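Local coordinates for tungsten-containing formylmethanofuran dehydrogenase 2 subunit C (Methanothermobacter wolfeii, PDB 5T5I), which forms part of a tungsten-dependent formylmethanofuran dehydrogenase complex, which probably carries out the reductive fixation of carbon dioxide as a formyl group on methanofuran in methanogenesis, at residues Gly150-His155 and Gly169-Lys174. Residues are numbered along the deposited sequence; the frame is centred on the assembly and turned at random.
Sequences GTITVH and GKIIIK
Val-154 and Ile-173 pack side by side on the buried face of two neighbouring parallel strands, 151-154 and 170-173. With chi2 at -58°, the Ile-173 chain folds back and brings CD1 to 3.9 Å from both CB and CG2 of Val-154. Two residues nearer the N-terminal end of each strand, Ile-152 CD1 meets Ile-171 CG1 at 4.3 Å, and Ile-152 also touches loop residues Met-121, Val-136 and Met-147. Five backbone hydrogen bonds join the strands, passing alternately from Lys-170 N to Gly-150 O, Ile-152 N to Lys-170 O, Ile-172 N to Ile-152 O, Val-154 N to Ile-172 O and Lys-174 N to Val-154 O. At the first rung Gly-150 O also lies 3.3 Å from Gly-169 CA. The strand axes lie 4.8 Å apart and run parallel to within 6°, the 4.8 Å being the spacing of successive coils in a parallel beta-helix; Ile-152 stacks on Ile-171 and Val-154 on Ile-173 from one coil to the next, an aliphatic ladder on the buried face. The outer face, carrying Thr-151, Thr-153, Lys-170 and Ile-172, is looser and partly exposed. Here Lys-170 bends at chi3 (65°), its CE lying 4.0 Å from Thr-151 CG2, before its NZ departs to a salt bridge with Glu-236. Where the strands end, Lys-174 CD sits over one face of the His-155 imidazole, displaced toward the rim and 3.8 Å from ND1, in a CH-pi contact. The ring's NE2 is hydrogen-bonded to Glu-127, one coil back.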
ATOM      1  N   GLY C 150     -49.545  -8.742  -0.953  1.00 25.23           N
ATOM      2  CA  GLY C 150     -49.680  -7.705  -1.971  1.00 25.00           C
ATOM      3  C   GLY C 150     -48.433  -7.595  -2.820  1.00 28.21           C
ATOM      4  O   GLY C 150     -47.414  -8.240  -2.525  1.00 25.87           O
ATOM      5  N   THR C 151     -48.524  -6.823  -3.919  1.00 25.99           N
ATOM      6  CA  THR C 151     -47.402  -6.576  -4.831  1.00 26.13           C
ATOM      7  C   THR C 151     -47.169  -5.069  -4.958  1.00 29.21           C
ATOM      8  O   THR C 151     -48.116  -4.315  -5.174  1.00 29.41           O
ATOM      9  CB  THR C 151     -47.647  -7.180  -6.220  1.00 30.46           C
ATOM     10  OG1 THR C 151     -47.940  -8.570  -6.077  1.00 32.14           O
ATOM     11  CG2 THR C 151     -46.439  -7.029  -7.146  1.00 27.98           C
ATOM     12  N   ILE C 152     -45.915  -4.640  -4.850  1.00 24.26           N
ATOM     13  CA  ILE C 152     -45.530  -3.242  -5.051  1.00 23.34           C
ATOM     14  C   ILE C 152     -44.526  -3.236  -6.189  1.00 27.57           C
ATOM     15  O   ILE C 152     -43.529  -3.953  -6.111  1.00 27.16           O
ATOM     16  CB  ILE C 152     -44.928  -2.582  -3.776  1.00 24.86           C
ATOM     17  CG1 ILE C 152     -45.878  -2.737  -2.570  1.00 24.59           C
ATOM     18  CG2 ILE C 152     -44.611  -1.083  -4.055  1.00 24.10           C
ATOM     19  CD1 ILE C 152     -45.250  -2.441  -1.240  1.00 26.33           C
ATOM     20  N   THR C 153     -44.764  -2.424  -7.219  1.00 25.17           N
ATOM     21  CA  THR C 153     -43.850  -2.256  -8.356  1.00 25.05           C
ATOM     22  C   THR C 153     -43.481  -0.771  -8.464  1.00 27.98           C
ATOM     23  O   THR C 153     -44.369   0.071  -8.549  1.00 28.17           O
ATOM     24  CB  THR C 153     -44.459  -2.763  -9.670  1.00 30.55           C
ATOM     25  OG1 THR C 153     -44.925  -4.095  -9.487  1.00 34.84           O
ATOM     26  CG2 THR C 153     -43.443  -2.746 -10.821  1.00 32.17           C
ATOM     27  N   VAL C 154     -42.187  -0.459  -8.436  1.00 24.82           N
ATOM     28  CA  VAL C 154     -41.654   0.907  -8.592  1.00 23.83           C
ATOM     29  C   VAL C 154     -40.859   0.886  -9.900  1.00 28.27           C
ATOM     30  O   VAL C 154     -39.884   0.138  -9.989  1.00 27.62           O
ATOM     31  CB  VAL C 154     -40.765   1.315  -7.386  1.00 26.39           C
ATOM     32  CG1 VAL C 154     -40.134   2.697  -7.595  1.00 26.04           C
ATOM     33  CG2 VAL C 154     -41.556   1.291  -6.087  1.00 25.75           C
ATOM     34  N   HIS C 155     -41.261   1.683 -10.904  1.00 26.93           N
ATOM     35  CA  HIS C 155     -40.587   1.698 -12.215  1.00 28.13           C
ATOM     36  C   HIS C 155     -39.272   2.479 -12.204  1.00 33.07           C
ATOM     37  O   HIS C 155     -38.392   2.174 -13.000  1.00 32.66           O
ATOM     38  CB  HIS C 155     -41.517   2.191 -13.325  1.00 29.66           C
ATOM     39  CG  HIS C 155     -42.626   1.234 -13.630  1.00 33.78           C
ATOM     40  ND1 HIS C 155     -42.773   0.690 -14.882  1.00 36.19           N
ATOM     41  CD2 HIS C 155     -43.571   0.705 -12.816  1.00 35.19           C
ATOM     42  CE1 HIS C 155     -43.828  -0.102 -14.816  1.00 35.61           C
ATOM     43  NE2 HIS C 155     -44.320  -0.148 -13.584  1.00 35.28           N
ATOM     44  N   GLY C 169     -45.605 -11.316   0.466  1.00 25.47           N
ATOM     45  CA  GLY C 169     -45.832 -10.405  -0.643  1.00 24.91           C
ATOM     46  C   GLY C 169     -44.625 -10.285  -1.550  1.00 27.79           C
ATOM     47  O   GLY C 169     -43.677 -11.078  -1.467  1.00 27.11           O
ATOM     48  N   LYS C 170     -44.644  -9.274  -2.404  1.00 23.52           N
ATOM     49  CA  LYS C 170     -43.603  -9.096  -3.415  1.00 22.14           C
ATOM     50  C   LYS C 170     -43.317  -7.626  -3.699  1.00 26.37           C
ATOM     51  O   LYS C 170     -44.249  -6.839  -3.860  1.00 25.49           O
ATOM     52  CB  LYS C 170     -44.066  -9.785  -4.702  1.00 23.01           C
ATOM     53  CG  LYS C 170     -43.054  -9.788  -5.827  1.00 29.61           C
ATOM     54  CD  LYS C 170     -43.367 -10.846  -6.879  1.00 37.70           C
ATOM     55  CE  LYS C 170     -44.659 -10.612  -7.633  1.00 43.29           C
ATOM     56  NZ  LYS C 170     -44.966 -11.717  -8.579  1.00 55.71           N
ATOM     57  N   ILE C 171     -42.030  -7.271  -3.807  1.00 22.99           N
ATOM     58  CA  ILE C 171     -41.602  -5.911  -4.146  1.00 22.25           C
ATOM     59  C   ILE C 171     -40.676  -5.994  -5.361  1.00 26.67           C
ATOM     60  O   ILE C 171     -39.678  -6.721  -5.327  1.00 26.15           O
ATOM     61  CB  ILE C 171     -40.910  -5.188  -2.970  1.00 24.35           C
ATOM     62  CG1 ILE C 171     -41.868  -5.030  -1.768  1.00 23.89           C
ATOM     63  CG2 ILE C 171     -40.365  -3.803  -3.424  1.00 23.86           C
ATOM     64  CD1 ILE C 171     -41.185  -4.598  -0.452  1.00 25.22           C
ATOM     65  N   ILE C 172     -40.977  -5.221  -6.408  1.00 23.31           N
ATOM     66  CA  ILE C 172     -40.146  -5.154  -7.608  1.00 23.40           C
ATOM     67  C   ILE C 172     -39.685  -3.701  -7.799  1.00 27.37           C
ATOM     68  O   ILE C 172     -40.527  -2.810  -7.904  1.00 26.95           O
ATOM     69  CB  ILE C 172     -40.892  -5.684  -8.863  1.00 26.67           C
ATOM     70  CG1 ILE C 172     -41.278  -7.174  -8.687  1.00 28.63           C
ATOM     71  CG2 ILE C 172     -40.034  -5.491 -10.128  1.00 27.01           C
ATOM     72  CD1 ILE C 172     -42.258  -7.702  -9.711  1.00 39.02           C
ATOM     73  N   ILE C 173     -38.367  -3.461  -7.823  1.00 23.78           N
ATOM     74  CA  ILE C 173     -37.793  -2.137  -8.116  1.00 23.38           C
ATOM     75  C   ILE C 173     -37.140  -2.283  -9.484  1.00 26.93           C
ATOM     76  O   ILE C 173     -36.183  -3.053  -9.622  1.00 26.41           O
ATOM     77  CB  ILE C 173     -36.755  -1.657  -7.051  1.00 24.83           C
ATOM     78  CG1 ILE C 173     -37.276  -1.812  -5.613  1.00 24.60           C
ATOM     79  CG2 ILE C 173     -36.307  -0.201  -7.324  1.00 24.27           C
ATOM     80  CD1 ILE C 173     -38.572  -1.095  -5.262  1.00 22.11           C
ATOM     81  N   LYS C 174     -37.648  -1.581 -10.493  1.00 24.18           N
ATOM     82  CA  LYS C 174     -37.086  -1.678 -11.845  1.00 24.36           C
ATOM     83  C   LYS C 174     -35.777  -0.868 -11.997  1.00 29.67           C
ATOM     84  O   LYS C 174     -34.957  -1.194 -12.846  1.00 28.36           O
ATOM     85  CB  LYS C 174     -38.123  -1.322 -12.897  1.00 25.72           C
ATOM     86  CG  LYS C 174     -39.340  -2.256 -12.851  1.00 37.22           C
ATOM     87  CD  LYS C 174     -40.321  -2.035 -14.038  1.00 49.14           C
ATOM     88  CE  LYS C 174     -40.945  -3.248 -14.716  1.00 69.37           C
ATOM     89  NZ  LYS C 174     -40.828  -4.549 -13.984  1.00 78.36           N
TER